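Long-range contacts in VIN1 (Oscarella pearsei, PDB 6BFI), which binds actin filaments and may play a role in cell-cell adhesion: residues F5-E11 and R178-T183; E73-M78 and D121-C125; A385-A390 and N402-A407; T414-D419 and L445-S449. One frame throughout, in Å; residues are numbered along the deposited sequence.

Contact 1 (F5-E11 and R178-T183); sequences FHTKTLE and RHPELT
An isolated antiparallel bridge joins F5-E11 to R178-T183. T7 and L182 form its non-hydrogen-bonded pair, with CA atoms 4.7 Å apart; H6 lies opposite T183, and K8 opposite E181. T7 and L182 are extended, whereas P180 and E181 are near-helical, and from K8 onward the first segment is helical. Two backbone bonds flank the bridge: K8 N donates to E181 O (2.9 Å, 166°) and T183 N to H6 O (3.2 Å, 166°). The first matters because K8 N, in the first helical turn, would lack an acceptor there; within the helix, E11 N returns to T7 O (3.0 Å). T183, with chi1 p, donates a hydrogen bond from OG1 to F5 O (2.7 Å), while its CG2 packs 3.6 Å from E11 OE1. K8, with chi1 m and the rest of its chain trans, donates from NZ to P180 O (2.9 Å). T7 occupies the N-cap position without a side-chain cap; its OG1 makes a weak hydrogen bond with D127, which also forms a salt bridge with R178. The arrangement pins the start of helix 8-32 to the connection between helices 154-178 and 185-215, beside helix 102-145, as in the paired four-helix bundles of a vinculin head.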
loop_
_atom_site.group_PDB
_atom_site.type_symbol
_atom_site.label_atom_id
_atom_site.label_comp_id
_atom_site.label_asym_id
_atom_site.label_seq_id
_atom_site.Cartn_x
_atom_site.Cartn_y
_atom_site.Cartn_z
ATOM N N PHE A 5 -6.030 15.153 -16.876
ATOM C CA PHE A 5 -6.937 15.365 -15.752
ATOM C C PHE A 5 -6.237 15.130 -14.419
ATOM O O PHE A 5 -6.867 14.669 -13.462
ATOM C CB PHE A 5 -8.181 14.469 -15.849
ATOM C CG PHE A 5 -8.059 13.361 -16.855
ATOM C CD1 PHE A 5 -7.249 12.263 -16.606
ATOM C CD2 PHE A 5 -8.765 13.412 -18.045
ATOM C CE1 PHE A 5 -7.141 11.238 -17.533
ATOM C CE2 PHE A 5 -8.663 12.394 -18.974
ATOM C CZ PHE A 5 -7.850 11.306 -18.719
ATOM N N HIS A 6 -4.942 15.442 -14.340
ATOM C CA HIS A 6 -4.169 15.301 -13.111
ATOM C C HIS A 6 -4.417 16.435 -12.126
ATOM O O HIS A 6 -3.805 16.446 -11.053
ATOM C CB HIS A 6 -2.674 15.224 -13.438
ATOM C CG HIS A 6 -2.168 16.393 -14.227
ATOM N ND1 HIS A 6 -1.426 17.408 -13.660
ATOM C CD2 HIS A 6 -2.301 16.709 -15.537
ATOM C CE1 HIS A 6 -1.121 18.297 -14.588
ATOM N NE2 HIS A 6 -1.641 17.898 -15.735
ATOM N N THR A 7 -5.308 17.366 -12.456
ATOM C CA THR A 7 -5.551 18.563 -11.668
ATOM C C THR A 7 -7.053 18.755 -11.499
ATOM O O THR A 7 -7.822 18.524 -12.438
ATOM C CB THR A 7 -4.903 19.784 -12.349
ATOM O OG1 THR A 7 -3.535 19.901 -11.930
ATOM C CG2 THR A 7 -5.639 21.065 -12.026
ATOM N N LYS A 8 -7.466 19.157 -10.291
ATOM C CA LYS A 8 -8.885 19.362 -10.015
ATOM C C LYS A 8 -9.499 20.413 -10.932
ATOM O O LYS A 8 -10.686 20.326 -11.263
ATOM C CB LYS A 8 -9.086 19.756 -8.552
ATOM C CG LYS A 8 -8.763 18.649 -7.565
ATOM C CD LYS A 8 -8.853 19.144 -6.129
ATOM C CE LYS A 8 -8.589 18.020 -5.143
ATOM N NZ LYS A 8 -8.697 18.493 -3.734
ATOM N N THR A 9 -8.718 21.415 -11.341
ATOM C CA THR A 9 -9.211 22.381 -12.317
ATOM C C THR A 9 -9.402 21.733 -13.683
ATOM O O THR A 9 -10.407 21.983 -14.362
ATOM C CB THR A 9 -8.247 23.565 -12.416
ATOM O OG1 THR A 9 -8.167 24.223 -11.146
ATOM C CG2 THR A 9 -8.718 24.556 -13.471
ATOM N N LEU A 10 -8.446 20.896 -14.098
ATOM C CA LEU A 10 -8.561 20.193 -15.372
ATOM C C LEU A 10 -9.825 19.345 -15.420
ATOM O O LEU A 10 -10.644 19.485 -16.333
ATOM C CB LEU A 10 -7.327 19.322 -15.602
ATOM C CG LEU A 10 -6.142 19.977 -16.309
ATOM C CD1 LEU A 10 -4.937 19.054 -16.283
ATOM C CD2 LEU A 10 -6.514 20.320 -17.739
ATOM N N GLU A 11 -9.996 18.455 -14.441
ATOM C CA GLU A 11 -11.193 17.621 -14.396
ATOM C C GLU A 11 -12.452 18.469 -14.274
ATOM O O GLU A 11 -13.457 18.210 -14.951
ATOM C CB GLU A 11 -11.088 16.633 -13.235
ATOM C CG GLU A 11 -12.406 15.993 -12.833
ATOM C CD GLU A 11 -12.270 15.096 -11.617
ATOM O OE1 GLU A 11 -11.184 14.505 -11.428
ATOM O OE2 GLU A 11 -13.247 14.987 -10.847
ATOM N N ARG A 178 0.520 23.044 -3.755
ATOM C CA ARG A 178 0.283 22.257 -4.960
ATOM C C ARG A 178 -0.499 20.980 -4.671
ATOM O O ARG A 178 -1.480 20.681 -5.361
ATOM C CB ARG A 178 1.615 21.924 -5.632
ATOM C CG ARG A 178 1.505 20.983 -6.818
ATOM C CD ARG A 178 0.693 21.595 -7.950
ATOM N NE ARG A 178 0.760 20.776 -9.157
ATOM C CZ ARG A 178 0.166 21.082 -10.306
ATOM N NH1 ARG A 178 -0.551 22.194 -10.414
ATOM N NH2 ARG A 178 0.289 20.276 -11.352
ATOM N N HIS A 179 -0.085 20.207 -3.659
ATOM C CA HIS A 179 -0.654 18.864 -3.536
ATOM C C HIS A 179 -2.153 18.819 -3.216
ATOM O O HIS A 179 -2.792 17.804 -3.520
ATOM C CB HIS A 179 0.136 18.027 -2.515
ATOM C CG HIS A 179 -0.057 18.427 -1.085
ATOM N ND1 HIS A 179 -1.224 18.189 -0.392
ATOM C CD2 HIS A 179 0.792 19.007 -0.202
ATOM C CE1 HIS A 179 -1.096 18.629 0.847
ATOM N NE2 HIS A 179 0.118 19.128 0.989
ATOM N N PRO A 180 -2.773 19.853 -2.629
ATOM C CA PRO A 180 -4.243 19.845 -2.538
ATOM C C PRO A 180 -4.956 20.013 -3.873
ATOM O O PRO A 180 -6.191 19.930 -3.911
ATOM C CB PRO A 180 -4.545 21.028 -1.606
ATOM C CG PRO A 180 -3.319 21.179 -0.795
ATOM C CD PRO A 180 -2.203 20.889 -1.748
ATOM N N GLU A 181 -4.234 20.249 -4.967
ATOM C CA GLU A 181 -4.857 20.436 -6.270
ATOM C C GLU A 181 -4.817 19.189 -7.142
ATOM O O GLU A 181 -5.482 19.162 -8.181
ATOM C CB GLU A 181 -4.188 21.598 -7.017
ATOM C CG GLU A 181 -4.451 22.962 -6.401
ATOM C CD GLU A 181 -3.767 24.089 -7.154
ATOM O OE1 GLU A 181 -2.765 23.822 -7.851
ATOM O OE2 GLU A 181 -4.233 25.244 -7.051
ATOM N N LEU A 182 -4.068 18.164 -6.749
ATOM C CA LEU A 182 -3.920 16.980 -7.582
ATOM C C LEU A 182 -5.111 16.042 -7.415
ATOM O O LEU A 182 -5.682 15.919 -6.328
ATOM C CB LEU A 182 -2.619 16.251 -7.242
ATOM C CG LEU A 182 -1.325 17.037 -7.479
ATOM C CD1 LEU A 182 -0.105 16.188 -7.140
ATOM C CD2 LEU A 182 -1.249 17.541 -8.914
ATOM N N THR A 183 -5.491 15.389 -8.513
ATOM C CA THR A 183 -6.582 14.423 -8.496
ATOM C C THR A 183 -6.130 13.027 -8.102
ATOM O O THR A 183 -6.972 12.193 -7.752
ATOM C CB THR A 183 -7.257 14.358 -9.871
ATOM O OG1 THR A 183 -6.264 14.123 -10.879
ATOM C CG2 THR A 183 -7.989 15.654 -10.172
#

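Contact 2 (E73-M78 and D121-C125); sequences ELPPSM and DLLMC
Two helical segments, E73-M78 and D121-C125, run antiparallel at 170°, their axes 9.2 Å apart at closest approach. In register, E73 lies opposite C125 (CA-CA 6.6 Å) and S77 opposite L122 (5.7 Å). E73 points its CA-CB bond across the interface; its OE1 lies 3.9 Å from C125 CB and forms a salt bridge with R128, one turn farther along the partner helix. L74, in the tp rotamer, places CD1 3.6 Å from L122 CD2 and 4.0 Å from C125 SG. P75 and P76 take no part in the packing, but their nitrogens make no bond to the preceding turn and the helix kinks here. S77, chi1 p, folds OG back onto L74 O (2.8 Å), an oxygen that also accepts M78 N (3.0 Å). Satisfied in this way, the hydroxyl can lie against apolar atoms, 3.6 Å from L122 CD2. M78 closes the patch with CG 3.7 Å from L122 CD2, so that this one methyl meets L74, S77 and M78. The pair belongs to an antiparallel helical bundle: L122 and M78 also pack on helix 41-59, through V55, A58 and A59, while L123 turns to L10 and V13 of helix 8-32.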
loop_
_atom_site.group_PDB
_atom_site.type_symbol
_atom_site.label_atom_id
_atom_site.label_comp_id
_atom_site.label_asym_id
_atom_site.label_seq_id
_atom_site.Cartn_x
_atom_site.Cartn_y
_atom_site.Cartn_z
ATOM N N GLU A 73 3.549 29.666 -25.937
ATOM C CA GLU A 73 2.734 28.473 -26.133
ATOM C C GLU A 73 1.238 28.746 -26.066
ATOM O O GLU A 73 0.452 27.883 -26.470
ATOM C CB GLU A 73 3.100 27.411 -25.089
ATOM C CG GLU A 73 4.519 26.878 -25.206
ATOM C CD GLU A 73 4.926 26.045 -24.006
ATOM O OE1 GLU A 73 4.081 25.844 -23.109
ATOM O OE2 GLU A 73 6.091 25.596 -23.959
ATOM N N LEU A 74 0.823 29.918 -25.574
ATOM C CA LEU A 74 -0.609 30.176 -25.417
ATOM C C LEU A 74 -1.337 30.381 -26.748
ATOM O O LEU A 74 -2.380 29.732 -26.960
ATOM C CB LEU A 74 -0.809 31.362 -24.467
ATOM C CG LEU A 74 -2.228 31.761 -24.069
ATOM C CD1 LEU A 74 -2.899 30.641 -23.296
ATOM C CD2 LEU A 74 -2.198 33.044 -23.247
ATOM N N PRO A 75 -0.880 31.245 -27.662
ATOM C CA PRO A 75 -1.693 31.571 -28.855
ATOM C C PRO A 75 -2.046 30.353 -29.699
ATOM O O PRO A 75 -3.210 30.224 -30.110
ATOM C CB PRO A 75 -0.805 32.559 -29.629
ATOM C CG PRO A 75 0.008 33.206 -28.580
ATOM C CD PRO A 75 0.301 32.127 -27.573
ATOM N N PRO A 76 -1.099 29.448 -30.007
ATOM C CA PRO A 76 -1.486 28.296 -30.848
ATOM C C PRO A 76 -2.607 27.461 -30.255
ATOM O O PRO A 76 -3.535 27.068 -30.978
ATOM C CB PRO A 76 -0.181 27.497 -30.968
ATOM C CG PRO A 76 0.884 28.503 -30.781
ATOM C CD PRO A 76 0.351 29.422 -29.730
ATOM N N SER A 77 -2.557 27.183 -28.951
ATOM C CA SER A 77 -3.631 26.421 -28.323
ATOM C C SER A 77 -4.937 27.206 -28.322
ATOM O O SER A 77 -6.015 26.629 -28.538
ATOM C CB SER A 77 -3.231 26.021 -26.902
ATOM O OG SER A 77 -2.858 27.151 -26.135
ATOM N N MET A 78 -4.864 28.523 -28.089
ATOM C CA MET A 78 -6.073 29.346 -28.128
ATOM C C MET A 78 -6.754 29.259 -29.490
ATOM O O MET A 78 -7.946 28.931 -29.587
ATOM C CB MET A 78 -5.736 30.799 -27.789
ATOM C CG MET A 78 -5.380 31.041 -26.332
ATOM S SD MET A 78 -5.355 32.794 -25.895
ATOM C CE MET A 78 -4.136 33.431 -27.037
ATOM N N ASP A 121 -5.118 21.336 -23.540
ATOM C CA ASP A 121 -3.843 21.999 -23.797
ATOM C C ASP A 121 -3.843 23.425 -23.258
ATOM O O ASP A 121 -2.832 23.891 -22.711
ATOM C CB ASP A 121 -3.536 21.990 -25.294
ATOM C CG ASP A 121 -3.409 20.588 -25.854
ATOM O OD1 ASP A 121 -3.057 19.670 -25.086
ATOM O OD2 ASP A 121 -3.657 20.407 -27.064
ATOM N N LEU A 122 -4.971 24.127 -23.403
ATOM C CA LEU A 122 -5.078 25.497 -22.907
ATOM C C LEU A 122 -4.774 25.567 -21.417
ATOM O O LEU A 122 -4.006 26.427 -20.969
ATOM C CB LEU A 122 -6.473 26.051 -23.194
ATOM C CG LEU A 122 -6.547 27.199 -24.198
ATOM C CD1 LEU A 122 -7.938 27.810 -24.204
ATOM C CD2 LEU A 122 -5.500 28.245 -23.873
ATOM N N LEU A 123 -5.370 24.671 -20.629
ATOM C CA LEU A 123 -5.037 24.636 -19.210
ATOM C C LEU A 123 -3.644 24.063 -18.961
ATOM O O LEU A 123 -3.025 24.382 -17.936
ATOM C CB LEU A 123 -6.092 23.833 -18.448
ATOM C CG LEU A 123 -7.510 24.411 -18.494
ATOM C CD1 LEU A 123 -8.538 23.389 -18.027
ATOM C CD2 LEU A 123 -7.596 25.677 -17.653
ATOM N N MET A 124 -3.127 23.259 -19.894
ATOM C CA MET A 124 -1.875 22.546 -19.668
ATOM C C MET A 124 -0.646 23.424 -19.865
ATOM O O MET A 124 0.388 23.162 -19.242
ATOM C CB MET A 124 -1.784 21.324 -20.583
ATOM C CG MET A 124 -2.188 20.030 -19.908
ATOM S SD MET A 124 -1.351 19.783 -18.330
ATOM C CE MET A 124 0.364 19.725 -18.846
ATOM N N CYS A 125 -0.705 24.444 -20.725
ATOM C CA CYS A 125 0.443 25.345 -20.802
ATOM C C CYS A 125 0.580 26.159 -19.518
ATOM O O CYS A 125 1.698 26.401 -19.040
ATOM C CB CYS A 125 0.345 26.250 -22.033
ATOM S SG CYS A 125 -1.196 27.163 -22.239
#

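Contact 3 (A385-A390 and N402-A407); sequences ALEDAA and NFAQKA
Segments A385-A390 and N402-A407 are the facing parts of an antiparallel helical hairpin, helix 381-390 and the start of helix 399-427. Their axes cross at -163° and approach to 8.7 Å, with two close backbone pairings: L386 with K406 (CA-CA 5.1 Å) and A389 with F403 (5.0 Å). Along the second segment, N402 comes first and offers mainly backbone, its O lying 4.2 Å from A389 CB. F403 follows: chi1 t carries the ring to the partner helix, and chi2 85° sets its tilt. L386 CD1 sits over one face, 4.1 Å from the ring centroid and 29° off the normal, in a CH-pi contact; A390 CB comes within 3.7 Å of F403 CE1, and A389 CB lies 3.9 Å from F403 CA. The ring also packs on A456 and L460 of helix 452-460, so it plugs the space between three helices. One turn on, K406 adopts m for chi1 and chi2 and stays trans beyond, laying its hydrocarbon chain over small residues: CG is 3.9 Å from A389 CB, and CD 3.7 Å from A385 CB. A407 completes the row, its CB 3.9 Å from L386 CD1, a methyl that meets both A407 and the F403 ring. The cohesion is apolar throughout, without hydrogen bonds or salt bridges between the segments: alanines let the backbones draw close, and L386 and F403 fill the space beside them.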
loop_
_atom_site.group_PDB
_atom_site.type_symbol
_atom_site.label_atom_id
_atom_site.label_comp_id
_atom_site.label_asym_id
_atom_site.label_seq_id
_atom_site.Cartn_x
_atom_site.Cartn_y
_atom_site.Cartn_z
ATOM N N ALA A 385 23.171 -0.074 24.250
ATOM C CA ALA A 385 24.492 -0.576 24.613
ATOM C C ALA A 385 25.585 0.081 23.780
ATOM O O ALA A 385 26.687 0.328 24.284
ATOM C CB ALA A 385 24.535 -2.096 24.454
ATOM N N LEU A 386 25.299 0.380 22.508
ATOM C CA LEU A 386 26.277 1.078 21.680
ATOM C C LEU A 386 26.479 2.513 22.153
ATOM O O LEU A 386 27.619 2.989 22.236
ATOM C CB LEU A 386 25.845 1.053 20.216
ATOM C CG LEU A 386 26.723 1.861 19.256
ATOM C CD1 LEU A 386 28.123 1.270 19.163
ATOM C CD2 LEU A 386 26.083 1.945 17.884
ATOM N N GLU A 387 25.387 3.218 22.467
ATOM C CA GLU A 387 25.519 4.587 22.957
ATOM C C GLU A 387 26.288 4.631 24.273
ATOM O O GLU A 387 27.126 5.516 24.482
ATOM C CB GLU A 387 24.141 5.231 23.121
ATOM C CG GLU A 387 24.199 6.721 23.442
ATOM C CD GLU A 387 22.880 7.269 23.957
ATOM O OE1 GLU A 387 22.239 6.600 24.795
ATOM O OE2 GLU A 387 22.484 8.369 23.521
ATOM N N ASP A 388 26.017 3.683 25.174
ATOM C CA ASP A 388 26.774 3.622 26.421
ATOM C C ASP A 388 28.231 3.257 26.174
ATOM O O ASP A 388 29.117 3.721 26.902
ATOM C CB ASP A 388 26.132 2.623 27.384
ATOM C CG ASP A 388 24.743 3.044 27.819
ATOM O OD1 ASP A 388 24.435 4.251 27.732
ATOM O OD2 ASP A 388 23.961 2.170 28.251
ATOM N N ALA A 389 28.500 2.432 25.158
ATOM C CA ALA A 389 29.881 2.108 24.819
ATOM C C ALA A 389 30.623 3.336 24.310
ATOM O O ALA A 389 31.811 3.520 24.606
ATOM C CB ALA A 389 29.920 0.986 23.781
ATOM N N ALA A 390 29.938 4.191 23.548
ATOM C CA ALA A 390 30.561 5.422 23.079
ATOM C C ALA A 390 30.809 6.400 24.221
ATOM O O ALA A 390 31.758 7.190 24.163
ATOM C CB ALA A 390 29.693 6.075 22.006
ATOM N N ASN A 402 35.098 -2.772 23.502
ATOM C CA ASN A 402 33.680 -2.736 23.846
ATOM C C ASN A 402 32.876 -2.029 22.764
ATOM O O ASN A 402 31.814 -2.509 22.347
ATOM C CB ASN A 402 33.484 -2.042 25.195
ATOM C CG ASN A 402 33.943 -2.892 26.362
ATOM O OD1 ASN A 402 34.542 -3.951 26.176
ATOM N ND2 ASN A 402 33.666 -2.430 27.575
ATOM N N PHE A 403 33.372 -0.885 22.290
ATOM C CA PHE A 403 32.650 -0.140 21.267
ATOM C C PHE A 403 32.542 -0.941 19.975
ATOM O O PHE A 403 31.497 -0.931 19.317
ATOM C CB PHE A 403 33.330 1.203 21.006
ATOM C CG PHE A 403 32.609 2.052 20.001
ATOM C CD1 PHE A 403 31.561 2.866 20.392
ATOM C CD2 PHE A 403 32.966 2.024 18.664
ATOM C CE1 PHE A 403 30.890 3.646 19.471
ATOM C CE2 PHE A 403 32.300 2.799 17.740
ATOM C CZ PHE A 403 31.259 3.611 18.145
ATOM N N ALA A 404 33.615 -1.636 19.594
ATOM C CA ALA A 404 33.579 -2.450 18.385
ATOM C C ALA A 404 32.555 -3.570 18.514
ATOM O O ALA A 404 31.744 -3.796 17.607
ATOM C CB ALA A 404 34.968 -3.020 18.095
ATOM N N GLN A 405 32.567 -4.274 19.649
ATOM C CA GLN A 405 31.646 -5.391 19.831
ATOM C C GLN A 405 30.197 -4.918 19.841
ATOM O O GLN A 405 29.336 -5.504 19.174
ATOM C CB GLN A 405 31.980 -6.145 21.118
ATOM C CG GLN A 405 31.111 -7.372 21.338
ATOM C CD GLN A 405 31.852 -8.502 22.019
ATOM O OE1 GLN A 405 32.489 -8.309 23.055
ATOM N NE2 GLN A 405 31.781 -9.690 21.431
ATOM N N LYS A 406 29.908 -3.849 20.591
ATOM C CA LYS A 406 28.548 -3.318 20.615
ATOM C C LYS A 406 28.126 -2.802 19.246
ATOM O O LYS A 406 26.948 -2.899 18.881
ATOM C CB LYS A 406 28.430 -2.205 21.657
ATOM C CG LYS A 406 28.751 -2.633 23.083
ATOM C CD LYS A 406 27.748 -3.644 23.608
ATOM C CE LYS A 406 28.045 -4.012 25.055
ATOM N NZ LYS A 406 27.011 -4.930 25.613
ATOM N N ALA A 407 29.070 -2.263 18.474
ATOM C CA ALA A 407 28.748 -1.777 17.136
ATOM C C ALA A 407 28.363 -2.927 16.214
ATOM O O ALA A 407 27.342 -2.862 15.517
ATOM C CB ALA A 407 29.930 -0.994 16.565
#

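Contact 4 (T414-D419 and L445-S449); sequences TARLAD and LRDIS
This is antiparallel helix packing within a helical bundle: T414-D419 of helix 399-427 and L445-S449, the last turn of the next helix, 432-449. Their axes come to 10.0 Å at 166°, with T414 opposite S449 (CA-CA 7.2 Å) and A418 opposite R446 (7.0 Å). Apolar contact is modest. L445, in the tp rotamer, brings CD2 to 4.1 Å from L417 CB; both leucines also touch W479 of helix 466-493. Among hydroxyls, T414 (chi1 t) and S449 (chi1 m) are hydrogen-bonded, OG1 to OG 2.9 Å, within the buried interface. T414 OG1 also lies 3.8 Å from L445 CG. S449 OG donates to L445 O of its own helix at a very short 2.5 Å, and W479 NE1 bonds weakly to both hydroxyls. The ionic part lies at the exposed margin, where the guanidinium of R446 reaches D419. A418 CB sits over one face of the R446 guanidinium, 3.4 Å from CZ, while at the edge R446 NH2 forms a salt bridge with D419 OD1 at 3.0 Å.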
loop_
_atom_site.group_PDB
_atom_site.type_symbol
_atom_site.label_atom_id
_atom_site.label_comp_id
_atom_site.label_asym_id
_atom_site.label_seq_id
_atom_site.Cartn_x
_atom_site.Cartn_y
_atom_site.Cartn_z
ATOM N N THR A 414 19.951 -4.694 13.805
ATOM C CA THR A 414 19.071 -3.978 12.884
ATOM C C THR A 414 18.960 -4.688 11.538
ATOM O O THR A 414 17.879 -4.687 10.928
ATOM C CB THR A 414 19.553 -2.537 12.700
ATOM O OG1 THR A 414 18.694 -1.856 11.778
ATOM C CG2 THR A 414 20.987 -2.495 12.180
ATOM N N ALA A 415 20.042 -5.315 11.070
ATOM C CA ALA A 415 19.940 -6.131 9.865
ATOM C C ALA A 415 18.923 -7.250 10.051
ATOM O O ALA A 415 18.140 -7.549 9.139
ATOM C CB ALA A 415 21.308 -6.704 9.493
ATOM N N ARG A 416 18.908 -7.870 11.236
ATOM C CA ARG A 416 17.945 -8.935 11.497
ATOM C C ARG A 416 16.520 -8.396 11.532
ATOM O O ARG A 416 15.593 -9.048 11.029
ATOM C CB ARG A 416 18.284 -9.640 12.808
ATOM C CG ARG A 416 17.390 -10.823 13.122
ATOM C CD ARG A 416 17.546 -11.925 12.088
ATOM N NE ARG A 416 16.907 -13.160 12.525
ATOM C CZ ARG A 416 17.073 -14.340 11.937
ATOM N NH1 ARG A 416 17.863 -14.452 10.878
ATOM N NH2 ARG A 416 16.455 -15.411 12.413
ATOM N N LEU A 417 16.321 -7.215 12.125
ATOM C CA LEU A 417 14.993 -6.605 12.121
ATOM C C LEU A 417 14.495 -6.390 10.698
ATOM O O LEU A 417 13.355 -6.742 10.366
ATOM C CB LEU A 417 15.013 -5.279 12.881
ATOM C CG LEU A 417 15.266 -5.332 14.386
ATOM C CD1 LEU A 417 15.173 -3.932 14.976
ATOM C CD2 LEU A 417 14.289 -6.283 15.065
ATOM N N ALA A 418 15.342 -5.817 9.838
ATOM C CA ALA A 418 14.911 -5.547 8.468
ATOM C C ALA A 418 14.662 -6.840 7.697
ATOM O O ALA A 418 13.714 -6.923 6.904
ATOM C CB ALA A 418 15.945 -4.678 7.753
ATOM N N ASP A 419 15.498 -7.859 7.918
ATOM C CA ASP A 419 15.280 -9.148 7.265
ATOM C C ASP A 419 13.948 -9.757 7.683
ATOM O O ASP A 419 13.194 -10.259 6.841
ATOM C CB ASP A 419 16.429 -10.105 7.585
ATOM C CG ASP A 419 17.672 -9.817 6.766
ATOM O OD1 ASP A 419 17.783 -8.697 6.225
ATOM O OD2 ASP A 419 18.538 -10.712 6.664
ATOM N N LEU A 445 14.745 1.923 7.663
ATOM C CA LEU A 445 15.476 1.488 8.850
ATOM C C LEU A 445 16.936 1.191 8.528
ATOM O O LEU A 445 17.836 1.588 9.278
ATOM C CB LEU A 445 14.804 0.265 9.468
ATOM C CG LEU A 445 15.443 -0.231 10.768
ATOM C CD1 LEU A 445 15.412 0.859 11.824
ATOM C CD2 LEU A 445 14.748 -1.492 11.271
ATOM N N ARG A 446 17.194 0.491 7.420
ATOM C CA ARG A 446 18.577 0.256 7.011
ATOM C C ARG A 446 19.299 1.576 6.756
ATOM O O ARG A 446 20.422 1.799 7.243
ATOM C CB ARG A 446 18.614 -0.623 5.760
ATOM C CG ARG A 446 18.033 -2.021 5.937
ATOM C CD ARG A 446 18.220 -2.845 4.670
ATOM N NE ARG A 446 18.032 -4.274 4.900
ATOM C CZ ARG A 446 16.960 -4.960 4.517
ATOM N NH1 ARG A 446 15.970 -4.350 3.878
ATOM N NH2 ARG A 446 16.879 -6.258 4.772
ATOM N N ASP A 447 18.651 2.475 6.007
ATOM C CA ASP A 447 19.284 3.735 5.632
ATOM C C ASP A 447 19.689 4.543 6.860
ATOM O O ASP A 447 20.830 5.008 6.957
ATOM C CB ASP A 447 18.348 4.543 4.734
ATOM C CG ASP A 447 18.971 5.844 4.269
ATOM O OD1 ASP A 447 19.868 5.795 3.400
ATOM O OD2 ASP A 447 18.561 6.912 4.769
ATOM N N ILE A 448 18.769 4.716 7.814
ATOM C CA ILE A 448 19.111 5.465 9.021
ATOM C C ILE A 448 20.091 4.678 9.881
ATOM O O ILE A 448 20.871 5.263 10.642
ATOM C CB ILE A 448 17.843 5.849 9.807
ATOM C CG1 ILE A 448 18.191 6.792 10.962
ATOM C CG2 ILE A 448 17.139 4.612 10.340
ATOM C CD1 ILE A 448 19.014 8.001 10.545
ATOM N N SER A 449 20.088 3.348 9.767
ATOM C CA SER A 449 21.059 2.548 10.505
ATOM C C SER A 449 22.480 2.811 10.024
ATOM O O SER A 449 23.433 2.652 10.797
ATOM C CB SER A 449 20.721 1.062 10.384
ATOM O OG SER A 449 19.457 0.777 10.958
#

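The four contacts fall into two groups. Contact 2 is nested within the loop closed by contact 1, and the two touch although their centres are 18 Å apart: H6 NE2 lies 3.2 Å from M124 SD, and L10 CD2 3.6 Å from L123 CB. Helix 102-145 thus carries one half of contact 2 and backs contact 1. Contacts 3 and 4 follow later in the chain and share helix 399-427; their centres are 17 Å apart and their nearest atoms about 7 Å, so they do not touch. The groups are well separated, contacts 1 and 4 by about 22 Å between nearest atoms, contacts 2 and 3 by about 48 Å, in keeping with a single chain built of several helical bundles.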